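Local coordinates for protein squalene synthase HpnC (Alicyclobacillus acidocaldarius subsp. acidocaldarius, PDB 4HD1) that probably acts in squalene biosynthesis as an all-helical prenyltransferase of the squalene/phytoene synthase family, which joins isoprenoid diphosphates head to head, at residues S6-V9 and E10-G13; N100-M103 and E104-L107; R211-A214 and L215-R219; P236-A239 and R240-L244. All coordinates share one frame; numbering follows the deposited sequence.

Interaction 1 of 4, residues S6-V9 and E10-G13; sequences SVPV and ELRG
Arg-12 reaches back from the first turn of helix 12-25 and holds Val-7 O through NE and NH2 together. Its NE donates to Val-7 O at 3.0 Å. The bond from Arg-12 NH2 to the same oxygen is longer, 3.2 Å, and more bent. The oxygen lies in the guanidinium plane, at the edge. Val-9 comes over one face of the group, its CG2 3.5 Å from Arg-12 NH2. An extended run from CG to NE carries the guanidinium to this carbonyl. On the backbone, Leu-11 N donates to Pro-8 O at 2.8 Å, closing a tight turn just ahead of the helix; Arg-12 N adds a weak bond to Val-9 O. Packing fills in around these bonds: Val-7 CG1 rests 3.8 Å from Arg-12 CG and 3.9 Å from Leu-11 CB, while the bent chain of Glu-10 brings OE2 to 3.5 Å from Pro-8 CB. Val-7, Pro-8 and Leu-11 also touch Phe-94 of helix 87-99. With two N-H groups converging on one acceptor and a methyl against one guanidinium face, rotation of the arginine end is restrained, and the extended lead-in is tied to the helix it precedes.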
ATOM      1  N   SER A   6      11.258 -23.545   5.205  1.00 72.47           N
ATOM      2  CA  SER A   6      10.305 -23.981   4.173  1.00 75.60           C
ATOM      3  C   SER A   6      10.714 -23.555   2.754  1.00 74.14           C
ATOM      4  O   SER A   6      10.017 -23.841   1.780  1.00 77.61           O
ATOM      5  CB  SER A   6       8.894 -23.486   4.505  1.00 76.57           C
ATOM      6  OG  SER A   6       8.811 -22.082   4.360  1.00 78.31           O
ATOM      7  N   VAL A   7      11.857 -22.880   2.663  1.00 73.35           N
ATOM      8  CA  VAL A   7      12.461 -22.447   1.407  1.00 68.82           C
ATOM      9  C   VAL A   7      13.655 -23.371   1.087  1.00 66.23           C
ATOM     10  O   VAL A   7      14.239 -23.942   2.014  1.00 65.24           O
ATOM     11  CB  VAL A   7      12.848 -20.949   1.530  1.00 67.66           C
ATOM     12  CG1 VAL A   7      14.267 -20.651   1.050  1.00 63.17           C
ATOM     13  CG2 VAL A   7      11.810 -20.076   0.839  1.00 68.33           C
ATOM     14  N   PRO A   8      14.004 -23.552  -0.213  1.00 66.01           N
ATOM     15  CA  PRO A   8      15.137 -24.427  -0.556  1.00 65.41           C
ATOM     16  C   PRO A   8      16.458 -23.930   0.028  1.00 66.85           C
ATOM     17  O   PRO A   8      16.694 -22.714   0.082  1.00 65.34           O
ATOM     18  CB  PRO A   8      15.184 -24.373  -2.088  1.00 63.57           C
ATOM     19  CG  PRO A   8      13.818 -23.947  -2.498  1.00 66.41           C
ATOM     20  CD  PRO A   8      13.376 -22.995  -1.425  1.00 65.82           C
ATOM     21  N   VAL A   9      17.297 -24.876   0.453  1.00 65.22           N
ATOM     22  CA  VAL A   9      18.576 -24.603   1.125  1.00 64.58           C
ATOM     23  C   VAL A   9      19.413 -23.509   0.449  1.00 65.50           C
ATOM     24  O   VAL A   9      19.936 -22.630   1.136  1.00 63.33           O
ATOM     25  CB  VAL A   9      19.413 -25.905   1.314  1.00 66.94           C
ATOM     26  CG1 VAL A   9      20.806 -25.598   1.862  1.00 63.52           C
ATOM     27  CG2 VAL A   9      18.690 -26.892   2.228  1.00 61.40           C
ATOM     28  N   GLU A  10      19.519 -23.551  -0.883  1.00 68.45           N
ATOM     29  CA  GLU A  10      20.346 -22.590  -1.633  1.00 70.86           C
ATOM     30  C   GLU A  10      19.814 -21.175  -1.531  1.00 66.75           C
ATOM     31  O   GLU A  10      20.571 -20.223  -1.689  1.00 69.07           O
ATOM     32  CB  GLU A  10      20.456 -22.942  -3.123  1.00 75.18           C
ATOM     33  CG  GLU A  10      20.383 -24.420  -3.459  1.00 88.89           C
ATOM     34  CD  GLU A  10      18.956 -24.942  -3.484  1.00 88.70           C
ATOM     35  OE1 GLU A  10      18.725 -26.057  -2.971  1.00 86.12           O
ATOM     36  OE2 GLU A  10      18.071 -24.233  -4.010  1.00 91.29           O
ATOM     37  N   LEU A  11      18.514 -21.038  -1.279  1.00 66.24           N
ATOM     38  CA  LEU A  11      17.863 -19.721  -1.267  1.00 63.56           C
ATOM     39  C   LEU A  11      17.655 -19.107   0.119  1.00 58.57           C
ATOM     40  O   LEU A  11      17.184 -17.974   0.227  1.00 59.78           O
ATOM     41  CB  LEU A  11      16.529 -19.773  -2.030  1.00 62.88           C
ATOM     42  CG  LEU A  11      16.632 -19.746  -3.560  1.00 64.71           C
ATOM     43  CD1 LEU A  11      15.385 -20.326  -4.214  1.00 62.39           C
ATOM     44  CD2 LEU A  11      16.902 -18.335  -4.062  1.00 63.92           C
ATOM     45  N   ARG A  12      18.010 -19.837   1.171  1.00 56.68           N
ATOM     46  CA  ARG A  12      17.752 -19.370   2.537  1.00 57.37           C
ATOM     47  C   ARG A  12      18.476 -18.089   2.913  1.00 59.27           C
ATOM     48  O   ARG A  12      17.927 -17.261   3.652  1.00 59.00           O
ATOM     49  CB  ARG A  12      18.041 -20.465   3.557  1.00 57.52           C
ATOM     50  CG  ARG A  12      16.884 -21.426   3.659  1.00 59.33           C
ATOM     51  CD  ARG A  12      17.180 -22.599   4.549  1.00 62.28           C
ATOM     52  NE  ARG A  12      16.399 -23.724   4.075  1.00 68.71           N
ATOM     53  CZ  ARG A  12      16.545 -24.978   4.484  1.00 69.97           C
ATOM     54  NH1 ARG A  12      17.455 -25.288   5.399  1.00 70.21           N
ATOM     55  NH2 ARG A  12      15.773 -25.925   3.967  1.00 67.39           N
ATOM     56  N   GLY A  13      19.696 -17.923   2.404  1.00 59.18           N
ATOM     57  CA  GLY A  13      20.451 -16.694   2.607  1.00 59.06           C
ATOM     58  C   GLY A  13      19.746 -15.496   2.004  1.00 57.60           C
ATOM     59  O   GLY A  13      19.585 -14.467   2.665  1.00 57.20           O
TER

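Interaction 2 of 4, residues N100-M103 and E104-L107; sequences NLPM and EPFL
The ring of Phe-106 is met at its edge from the preceding loop. Leu-101 CD1 lies near the ring plane, 4.0 Å from Phe-106 CZ, the two side chains crossing at about a right angle. Two backbone oxygens also sit at the rim: Pro-102 O is 3.6 Å from Phe-106 CD2, and Met-103 O is 4.0 Å from the same Phe-106 CD2. Phe-106 CG stands anti to its carbonyl carbon (chi1 -68°), which turns the ring back along the loop. Beyond this segment the ring packs edge-to-face with Phe-50 and touches Leu-92 and Ile-96 of helix 87-99. The rings of Pro-102 and Pro-105 lie crosswise, Pro-102 CG 3.9 Å from Pro-105 CD. Met-103, a selenomethionine, is bent at its last torsion and brings SE to 4.1 Å from Leu-107 CD1, with Arg-77 of helix 65-81 touching both residues. The carboxylate of Glu-104 turns to Arg-108 in a salt bridge. Leu-107 N bonds to Met-103 O at 3.2 Å and 171°. Asn-100 ends helix 87-99 in a Schellman motif, and Pro-105 occupies the first turn of helix 104-118: this is a short helix-loop-helix connection within an all-helical fold.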
ATOM      1  N   ASN A 100       3.136 -18.084  -8.666  1.00 66.92           N
ATOM      2  CA  ASN A 100       2.648 -17.647  -9.976  1.00 72.84           C
ATOM      3  C   ASN A 100       2.121 -16.203  -9.976  1.00 72.72           C
ATOM      4  O   ASN A 100       0.995 -15.944 -10.392  1.00 77.01           O
ATOM      5  CB  ASN A 100       1.596 -18.624 -10.526  1.00 76.25           C
ATOM      6  CG  ASN A 100       1.367 -18.455 -12.020  1.00 84.33           C
ATOM      7  OD1 ASN A 100       2.314 -18.308 -12.797  1.00 91.78           O
ATOM      8  ND2 ASN A 100       0.105 -18.472 -12.428  1.00 84.98           N
ATOM      9  N   LEU A 101       2.940 -15.269  -9.502  1.00 65.14           N
ATOM     10  CA  LEU A 101       2.527 -13.864  -9.402  1.00 63.32           C
ATOM     11  C   LEU A 101       2.636 -13.134 -10.745  1.00 60.61           C
ATOM     12  O   LEU A 101       3.611 -13.316 -11.467  1.00 64.30           O
ATOM     13  CB  LEU A 101       3.342 -13.127  -8.331  1.00 59.46           C
ATOM     14  CG  LEU A 101       3.340 -13.685  -6.902  1.00 56.65           C
ATOM     15  CD1 LEU A 101       4.281 -12.881  -6.020  1.00 55.12           C
ATOM     16  CD2 LEU A 101       1.942 -13.716  -6.304  1.00 53.24           C
ATOM     17  N   PRO A 102       1.625 -12.316 -11.089  1.00 58.15           N
ATOM     18  CA  PRO A 102       1.703 -11.519 -12.316  1.00 60.16           C
ATOM     19  C   PRO A 102       2.646 -10.322 -12.153  1.00 63.19           C
ATOM     20  O   PRO A 102       2.923  -9.907 -11.024  1.00 63.52           O
ATOM     21  CB  PRO A 102       0.259 -11.039 -12.505  1.00 55.89           C
ATOM     22  CG  PRO A 102      -0.275 -10.957 -11.119  1.00 52.51           C
ATOM     23  CD  PRO A 102       0.343 -12.116 -10.387  1.00 54.41           C
HETATM   24  N   MSE A 103       3.117  -9.773 -13.269  1.00 66.12           N
HETATM   25  CA  MSE A 103       4.072  -8.666 -13.248  1.00 68.09           C
HETATM   26  C   MSE A 103       3.444  -7.298 -12.955  1.00 68.92           C
HETATM   27  O   MSE A 103       4.067  -6.452 -12.314  1.00 69.52           O
HETATM   28  CB  MSE A 103       4.826  -8.605 -14.568  1.00 69.55           C
HETATM   29  CG  MSE A 103       6.248  -8.119 -14.441  1.00 73.84           C
HETATM   30 SE   MSE A 103       6.975  -7.702 -16.195  1.00 82.92          SE
HETATM   31  CE  MSE A 103       8.714  -8.543 -16.038  1.00 86.59           C
ATOM     32  N   GLU A 104       2.214  -7.092 -13.419  1.00 69.14           N
ATOM     33  CA  GLU A 104       1.564  -5.778 -13.340  1.00 70.64           C
ATOM     34  C   GLU A 104       1.599  -5.098 -11.951  1.00 66.72           C
ATOM     35  O   GLU A 104       1.904  -3.909 -11.861  1.00 68.39           O
ATOM     36  CB  GLU A 104       0.129  -5.831 -13.891  1.00 70.90           C
ATOM     37  CG  GLU A 104      -0.516  -4.460 -14.054  1.00 75.59           C
ATOM     38  CD  GLU A 104      -1.999  -4.522 -14.381  1.00 83.91           C
ATOM     39  OE1 GLU A 104      -2.731  -5.348 -13.786  1.00 80.10           O
ATOM     40  OE2 GLU A 104      -2.441  -3.723 -15.231  1.00 96.36           O
ATOM     41  N   PRO A 105       1.289  -5.841 -10.869  1.00 63.42           N
ATOM     42  CA  PRO A 105       1.305  -5.154  -9.570  1.00 59.83           C
ATOM     43  C   PRO A 105       2.674  -4.609  -9.173  1.00 60.16           C
ATOM     44  O   PRO A 105       2.749  -3.535  -8.576  1.00 60.27           O
ATOM     45  CB  PRO A 105       0.859  -6.240  -8.590  1.00 58.54           C
ATOM     46  CG  PRO A 105       0.077  -7.198  -9.422  1.00 60.14           C
ATOM     47  CD  PRO A 105       0.764  -7.216 -10.755  1.00 63.30           C
ATOM     48  N   PHE A 106       3.740  -5.337  -9.503  1.00 59.74           N
ATOM     49  CA  PHE A 106       5.099  -4.871  -9.227  1.00 60.02           C
ATOM     50  C   PHE A 106       5.415  -3.594 -10.008  1.00 62.96           C
ATOM     51  O   PHE A 106       5.920  -2.624  -9.431  1.00 62.69           O
ATOM     52  CB  PHE A 106       6.123  -5.954  -9.546  1.00 58.83           C
ATOM     53  CG  PHE A 106       6.050  -7.140  -8.633  1.00 57.13           C
ATOM     54  CD1 PHE A 106       6.653  -7.109  -7.380  1.00 56.82           C
ATOM     55  CD2 PHE A 106       5.379  -8.293  -9.024  1.00 56.93           C
ATOM     56  CE1 PHE A 106       6.583  -8.204  -6.533  1.00 57.38           C
ATOM     57  CE2 PHE A 106       5.312  -9.391  -8.186  1.00 55.25           C
ATOM     58  CZ  PHE A 106       5.914  -9.348  -6.936  1.00 56.37           C
ATOM     59  N   LEU A 107       5.099  -3.599 -11.306  1.00 62.89           N
ATOM     60  CA  LEU A 107       5.266  -2.420 -12.165  1.00 64.95           C
ATOM     61  C   LEU A 107       4.422  -1.229 -11.702  1.00 66.20           C
ATOM     62  O   LEU A 107       4.801  -0.087 -11.913  1.00 69.71           O
ATOM     63  CB  LEU A 107       4.928  -2.747 -13.625  1.00 65.21           C
ATOM     64  CG  LEU A 107       5.797  -3.745 -14.394  1.00 70.43           C
ATOM     65  CD1 LEU A 107       5.118  -4.134 -15.701  1.00 73.93           C
ATOM     66  CD2 LEU A 107       7.191  -3.196 -14.661  1.00 69.24           C
TER

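Interaction 3 of 4, residues R211-A214 and L215-R219; sequences RCIA and LEVDR
Residues 211-219 are consecutive turns of helix 207-227, and four i to i+4 bonds join the two segments: Leu-215 N to Arg-211 O, Glu-216 N to Cys-212 O, Val-217 N to Ile-213 O and Asp-218 N to Ala-214 O. Of these, Val-217 N to Ile-213 O, 2.9 Å, is the straightest at 169°. Glu-216 folds back over the turn before it: with CG beside the backbone N (chi1 -49°) and a second bend at chi2, its CG lies 3.2 Å from Cys-212 O, and its OE2 comes to 3.9 Å from Cys-212 SG. The other carboxylate oxygen faces the next turn, where Arg-219 NH1 forms a salt bridge to Glu-216 OE1 at 2.8 Å. That oxygen is approached on its syn side, 29° out of the carboxylate plane, although it lies in the plane of the guanidinium. Leu-215 CG stands over one face of the same guanidinium, displaced toward the rim. Arg-219 has further partners, a salt bridge to Asp-189 and a cation-pi contact with Trp-125, so this arginine links the helix to helix 187-191. Its positive charge probably also eases the closeness of the Glu-216 and Asp-189 carboxylates. In this all-helical fold, another side of the helix packs on helix 236-257: Ile-213 touches Ile-256, and Val-217 touches Leu-253, Ile-256 and Arg-257. Along that side Ile-213 CG2 and Val-217 CG2 are 4.3 Å apart, one turn removed from each other. Val-217 CG2 also lies 3.2 Å from Ile-213 O.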
ATOM      1  N   ARG A 211     -16.497  19.194   6.817  1.00 94.72           N
ATOM      2  CA  ARG A 211     -17.461  18.504   5.958  1.00 96.32           C
ATOM      3  C   ARG A 211     -16.788  17.738   4.824  1.00 94.26           C
ATOM      4  O   ARG A 211     -17.270  16.683   4.414  1.00 98.64           O
ATOM      5  CB  ARG A 211     -18.489  19.482   5.390  1.00100.78           C
ATOM      6  CG  ARG A 211     -19.596  19.844   6.362  1.00110.39           C
ATOM      7  CD  ARG A 211     -20.655  20.719   5.712  1.00116.66           C
ATOM      8  NE  ARG A 211     -21.741  21.017   6.643  1.00127.02           N
ATOM      9  CZ  ARG A 211     -21.762  22.054   7.479  1.00135.78           C
ATOM     10  NH1 ARG A 211     -20.754  22.921   7.511  1.00130.90           N
ATOM     11  NH2 ARG A 211     -22.798  22.227   8.287  1.00132.86           N
ATOM     12  N   CYS A 212     -15.679  18.270   4.320  1.00 91.76           N
ATOM     13  CA  CYS A 212     -14.909  17.593   3.280  1.00 90.77           C
ATOM     14  C   CYS A 212     -14.224  16.326   3.797  1.00 86.05           C
ATOM     15  O   CYS A 212     -14.259  15.283   3.136  1.00 83.22           O
ATOM     16  CB  CYS A 212     -13.873  18.530   2.672  1.00 89.66           C
ATOM     17  SG  CYS A 212     -12.825  17.705   1.458  1.00 88.52           S
ATOM     18  N   ILE A 213     -13.594  16.430   4.968  1.00 80.89           N
ATOM     19  CA  ILE A 213     -13.000  15.283   5.651  1.00 83.46           C
ATOM     20  C   ILE A 213     -14.076  14.215   5.881  1.00 83.90           C
ATOM     21  O   ILE A 213     -13.853  13.036   5.598  1.00 82.09           O
ATOM     22  CB  ILE A 213     -12.348  15.684   7.001  1.00 86.02           C
ATOM     23  CG1 ILE A 213     -11.360  16.854   6.835  1.00 86.47           C
ATOM     24  CG2 ILE A 213     -11.681  14.484   7.664  1.00 85.07           C
ATOM     25  CD1 ILE A 213     -10.054  16.541   6.126  1.00 84.02           C
ATOM     26  N   ALA A 214     -15.244  14.642   6.365  1.00 83.00           N
ATOM     27  CA  ALA A 214     -16.384  13.745   6.581  1.00 84.70           C
ATOM     28  C   ALA A 214     -16.791  13.006   5.311  1.00 82.06           C
ATOM     29  O   ALA A 214     -17.053  11.810   5.357  1.00 82.06           O
ATOM     30  CB  ALA A 214     -17.568  14.500   7.171  1.00 87.79           C
ATOM     31  N   LEU A 215     -16.823  13.712   4.183  1.00 79.95           N
ATOM     32  CA  LEU A 215     -17.137  13.086   2.901  1.00 83.65           C
ATOM     33  C   LEU A 215     -16.143  11.975   2.541  1.00 83.59           C
ATOM     34  O   LEU A 215     -16.543  10.916   2.048  1.00 87.24           O
ATOM     35  CB  LEU A 215     -17.188  14.127   1.780  1.00 81.41           C
ATOM     36  CG  LEU A 215     -17.552  13.588   0.391  1.00 83.59           C
ATOM     37  CD1 LEU A 215     -18.986  13.071   0.356  1.00 86.26           C
ATOM     38  CD2 LEU A 215     -17.327  14.638  -0.688  1.00 85.50           C
ATOM     39  N   GLU A 216     -14.858  12.222   2.790  1.00 80.77           N
ATOM     40  CA  GLU A 216     -13.810  11.231   2.513  1.00 80.47           C
ATOM     41  C   GLU A 216     -13.935  10.019   3.432  1.00 78.83           C
ATOM     42  O   GLU A 216     -13.834   8.875   2.982  1.00 78.17           O
ATOM     43  CB  GLU A 216     -12.403  11.841   2.631  1.00 77.30           C
ATOM     44  CG  GLU A 216     -12.179  13.157   1.889  1.00 76.86           C
ATOM     45  CD  GLU A 216     -12.623  13.141   0.430  1.00 81.02           C
ATOM     46  OE1 GLU A 216     -12.960  12.070  -0.116  1.00 84.51           O
ATOM     47  OE2 GLU A 216     -12.631  14.223  -0.183  1.00 82.58           O
ATOM     48  N   VAL A 217     -14.159  10.288   4.718  1.00 75.94           N
ATOM     49  CA  VAL A 217     -14.375   9.248   5.716  1.00 75.18           C
ATOM     50  C   VAL A 217     -15.517   8.314   5.296  1.00 76.93           C
ATOM     51  O   VAL A 217     -15.358   7.092   5.330  1.00 77.47           O
ATOM     52  CB  VAL A 217     -14.625   9.858   7.116  1.00 74.72           C
ATOM     53  CG1 VAL A 217     -15.077   8.793   8.113  1.00 75.18           C
ATOM     54  CG2 VAL A 217     -13.369  10.560   7.614  1.00 70.79           C
ATOM     55  N   ASP A 218     -16.642   8.895   4.876  1.00 74.73           N
ATOM     56  CA  ASP A 218     -17.796   8.132   4.388  1.00 77.92           C
ATOM     57  C   ASP A 218     -17.449   7.271   3.176  1.00 75.72           C
ATOM     58  O   ASP A 218     -17.863   6.114   3.100  1.00 77.74           O
ATOM     59  CB  ASP A 218     -18.963   9.063   4.021  1.00 79.22           C
ATOM     60  CG  ASP A 218     -19.543   9.804   5.223  1.00 80.00           C
ATOM     61  OD1 ASP A 218     -19.065   9.614   6.363  1.00 72.39           O
ATOM     62  OD2 ASP A 218     -20.493  10.591   5.013  1.00 82.78           O
ATOM     63  N   ARG A 219     -16.702   7.844   2.230  1.00 74.69           N
ATOM     64  CA  ARG A 219     -16.278   7.130   1.025  1.00 78.78           C
ATOM     65  C   ARG A 219     -15.447   5.898   1.380  1.00 75.89           C
ATOM     66  O   ARG A 219     -15.636   4.818   0.801  1.00 73.09           O
ATOM     67  CB  ARG A 219     -15.456   8.044   0.118  1.00 82.21           C
ATOM     68  CG  ARG A 219     -16.260   9.060  -0.673  1.00 89.15           C
ATOM     69  CD  ARG A 219     -15.374   9.682  -1.738  1.00 91.96           C
ATOM     70  NE  ARG A 219     -16.097  10.571  -2.646  1.00 92.96           N
ATOM     71  CZ  ARG A 219     -15.858  11.873  -2.772  1.00100.55           C
ATOM     72  NH1 ARG A 219     -14.910  12.457  -2.052  1.00 98.35           N
ATOM     73  NH2 ARG A 219     -16.568  12.595  -3.627  1.00106.51           N
TER

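Interaction 4 of 4, residues P236-A239 and R240-L244; sequences PRLA and RQLKL
From Pro-236 onward the chain is regular alpha-helix, its two segments joined by backbone bonds from Arg-240 N to Pro-236 O, Gln-241 N to Arg-237 O, Leu-242 N to Leu-238 O and Lys-243 N to Ala-239 O, the last at 2.8 Å. Arg-240 doubles back toward the helix start. Its CG lies 3.3 Å from Pro-236 O, and a bend at chi3 (-137°) swings the guanidinium around until that oxygen and Arg-237 CA both lie over one face. There Arg-240 NH2 is 4.1 Å from Pro-236 CB and Arg-240 NH1 is 4.1 Å from Arg-237 CD. The two guanidinium planes differ by 27°, and Arg-237 NE stays 5.1 Å from Arg-240 NH1, so the like charges lie near each other without touching. Arg-237 NH1 instead donates to the backbone O of Phe-35. This first part of helix 236-257 packs against the chain around residues 31-35: Gln-241 OE1 accepts from Phe-35 N while its NE2 donates to Val-31 O, which fixes the amide's rotation. Leu-238 and Leu-242, one turn apart, carry the apolar contact. Leu-238 CG is anti to the backbone N (chi1 179°), which directs its branch along the helix and leaves CD1 4.0 Å from Leu-242 CG. Leu-238 also meets Val-143 and Leu-144 of helix 137-146 and Phe-147, while Leu-242 touches Leu-230 in the loop before the helix.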
ATOM      1  N   PRO A 236      -9.200 -19.173   5.898  1.00 53.18           N
ATOM      2  CA  PRO A 236      -9.448 -18.471   7.179  1.00 54.97           C
ATOM      3  C   PRO A 236      -8.254 -17.653   7.718  1.00 55.58           C
ATOM      4  O   PRO A 236      -8.451 -16.596   8.324  1.00 56.33           O
ATOM      5  CB  PRO A 236      -9.833 -19.598   8.159  1.00 55.02           C
ATOM      6  CG  PRO A 236      -9.967 -20.852   7.361  1.00 53.22           C
ATOM      7  CD  PRO A 236      -9.649 -20.581   5.919  1.00 53.40           C
ATOM      8  N   ARG A 237      -7.034 -18.130   7.487  1.00 57.04           N
ATOM      9  CA  ARG A 237      -5.839 -17.376   7.864  1.00 58.44           C
ATOM     10  C   ARG A 237      -5.772 -16.020   7.145  1.00 56.01           C
ATOM     11  O   ARG A 237      -5.543 -14.991   7.784  1.00 55.37           O
ATOM     12  CB  ARG A 237      -4.577 -18.191   7.599  1.00 61.17           C
ATOM     13  CG  ARG A 237      -4.436 -19.432   8.465  1.00 66.29           C
ATOM     14  CD  ARG A 237      -3.582 -19.133   9.676  1.00 72.43           C
ATOM     15  NE  ARG A 237      -2.682 -20.242   9.989  1.00 79.81           N
ATOM     16  CZ  ARG A 237      -1.467 -20.101  10.511  1.00 82.69           C
ATOM     17  NH1 ARG A 237      -0.983 -18.890  10.764  1.00 79.26           N
ATOM     18  NH2 ARG A 237      -0.729 -21.176  10.763  1.00 88.14           N
ATOM     19  N   LEU A 238      -5.983 -16.013   5.829  1.00 54.04           N
ATOM     20  CA  LEU A 238      -6.050 -14.748   5.095  1.00 53.35           C
ATOM     21  C   LEU A 238      -7.274 -13.919   5.514  1.00 52.87           C
ATOM     22  O   LEU A 238      -7.189 -12.688   5.611  1.00 53.72           O
ATOM     23  CB  LEU A 238      -6.020 -14.969   3.572  1.00 52.97           C
ATOM     24  CG  LEU A 238      -6.117 -13.723   2.666  1.00 51.79           C
ATOM     25  CD1 LEU A 238      -5.098 -12.655   3.035  1.00 49.90           C
ATOM     26  CD2 LEU A 238      -5.974 -14.104   1.202  1.00 51.92           C
ATOM     27  N   ALA A 239      -8.393 -14.588   5.789  1.00 51.64           N
ATOM     28  CA  ALA A 239      -9.612 -13.886   6.194  1.00 50.82           C
ATOM     29  C   ALA A 239      -9.392 -13.061   7.460  1.00 52.14           C
ATOM     30  O   ALA A 239      -9.746 -11.882   7.499  1.00 52.79           O
ATOM     31  CB  ALA A 239     -10.784 -14.858   6.366  1.00 48.75           C
ATOM     32  N   ARG A 240      -8.783 -13.665   8.478  1.00 53.87           N
ATOM     33  CA  ARG A 240      -8.506 -12.959   9.733  1.00 56.29           C
ATOM     34  C   ARG A 240      -7.516 -11.807   9.549  1.00 57.24           C
ATOM     35  O   ARG A 240      -7.645 -10.762  10.195  1.00 59.04           O
ATOM     36  CB  ARG A 240      -8.008 -13.925  10.805  1.00 58.37           C
ATOM     37  CG  ARG A 240      -9.013 -14.991  11.205  1.00 61.39           C
ATOM     38  CD  ARG A 240      -8.569 -15.755  12.446  1.00 69.13           C
ATOM     39  NE  ARG A 240      -8.812 -17.189  12.291  1.00 75.83           N
ATOM     40  CZ  ARG A 240      -7.861 -18.102  12.101  1.00 81.62           C
ATOM     41  NH1 ARG A 240      -6.580 -17.750  12.070  1.00 96.36           N
ATOM     42  NH2 ARG A 240      -8.191 -19.374  11.953  1.00 80.46           N
ATOM     43  N   GLN A 241      -6.539 -11.995   8.662  1.00 58.67           N
ATOM     44  CA  GLN A 241      -5.581 -10.935   8.331  1.00 61.91           C
ATOM     45  C   GLN A 241      -6.315  -9.742   7.724  1.00 61.05           C
ATOM     46  O   GLN A 241      -6.109  -8.599   8.142  1.00 58.36           O
ATOM     47  CB  GLN A 241      -4.504 -11.444   7.364  1.00 62.49           C
ATOM     48  CG  GLN A 241      -3.249 -10.587   7.310  1.00 70.44           C
ATOM     49  CD  GLN A 241      -2.476 -10.628   8.619  1.00 77.86           C
ATOM     50  OE1 GLN A 241      -1.810 -11.618   8.938  1.00 78.23           O
ATOM     51  NE2 GLN A 241      -2.574  -9.553   9.392  1.00 83.57           N
ATOM     52  N   LEU A 242      -7.184 -10.020   6.750  1.00 61.20           N
ATOM     53  CA  LEU A 242      -7.991  -8.978   6.109  1.00 58.07           C
ATOM     54  C   LEU A 242      -8.906  -8.290   7.102  1.00 57.43           C
ATOM     55  O   LEU A 242      -9.000  -7.065   7.103  1.00 58.47           O
ATOM     56  CB  LEU A 242      -8.818  -9.542   4.952  1.00 53.46           C
ATOM     57  CG  LEU A 242      -8.021  -9.983   3.725  1.00 52.52           C
ATOM     58  CD1 LEU A 242      -8.939 -10.766   2.803  1.00 53.16           C
ATOM     59  CD2 LEU A 242      -7.378  -8.805   2.997  1.00 49.17           C
ATOM     60  N   LYS A 243      -9.565  -9.076   7.950  1.00 56.61           N
ATOM     61  CA  LYS A 243     -10.466  -8.515   8.952  1.00 58.64           C
ATOM     62  C   LYS A 243      -9.695  -7.500   9.789  1.00 61.62           C
ATOM     63  O   LYS A 243     -10.145  -6.383  10.049  1.00 64.25           O
ATOM     64  CB  LYS A 243     -11.055  -9.619   9.831  1.00 57.55           C
ATOM     65  CG  LYS A 243     -11.942  -9.113  10.962  1.00 59.43           C
ATOM     66  CD  LYS A 243     -12.791 -10.243  11.542  1.00 61.99           C
ATOM     67  CE  LYS A 243     -13.339  -9.897  12.918  1.00 63.78           C
ATOM     68  NZ  LYS A 243     -13.942 -11.085  13.593  1.00 70.41           N
ATOM     69  N   LEU A 244      -8.506  -7.886  10.182  1.00 70.79           N
ATOM     70  CA  LEU A 244      -7.707  -7.058  11.041  1.00 66.76           C
ATOM     71  C   LEU A 244      -7.201  -5.779  10.354  1.00 47.03           C
ATOM     72  O   LEU A 244      -7.195  -4.714  10.973  1.00 47.52           O
ATOM     73  CB  LEU A 244      -6.569  -7.888  11.592  1.00 41.69           C
ATOM     74  CG  LEU A 244      -5.511  -7.103  12.349  1.00 41.92           C
ATOM     75  CD1 LEU A 244      -6.092  -6.515  13.633  1.00 42.46           C
ATOM     76  CD2 LEU A 244      -4.343  -8.025  12.673  1.00 42.58           C
TER

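Overall arrangement
Following the chain from the N terminus, the four contacts come strictly in series; none nests or crosses another. Interaction 1 closes the turn leading into helix 12-25, at one end of the molecule. Interaction 2 closes the short loop from helix 87-99 to helix 104-118, about 22 Å away between centres. Both lean on helix 87-99, interaction 1 through Phe-94 and interaction 2 through Leu-92 and Ile-96. Interaction 3 sits mid-helix in 207-227, about 47 Å from interaction 1 between centres, on the opposite side of the chain's centre. Interaction 4 opens the next helix, 236-257, whose far end returns to pack against interaction 3. Helix 137-146 is touched by both interactions 2 and 4.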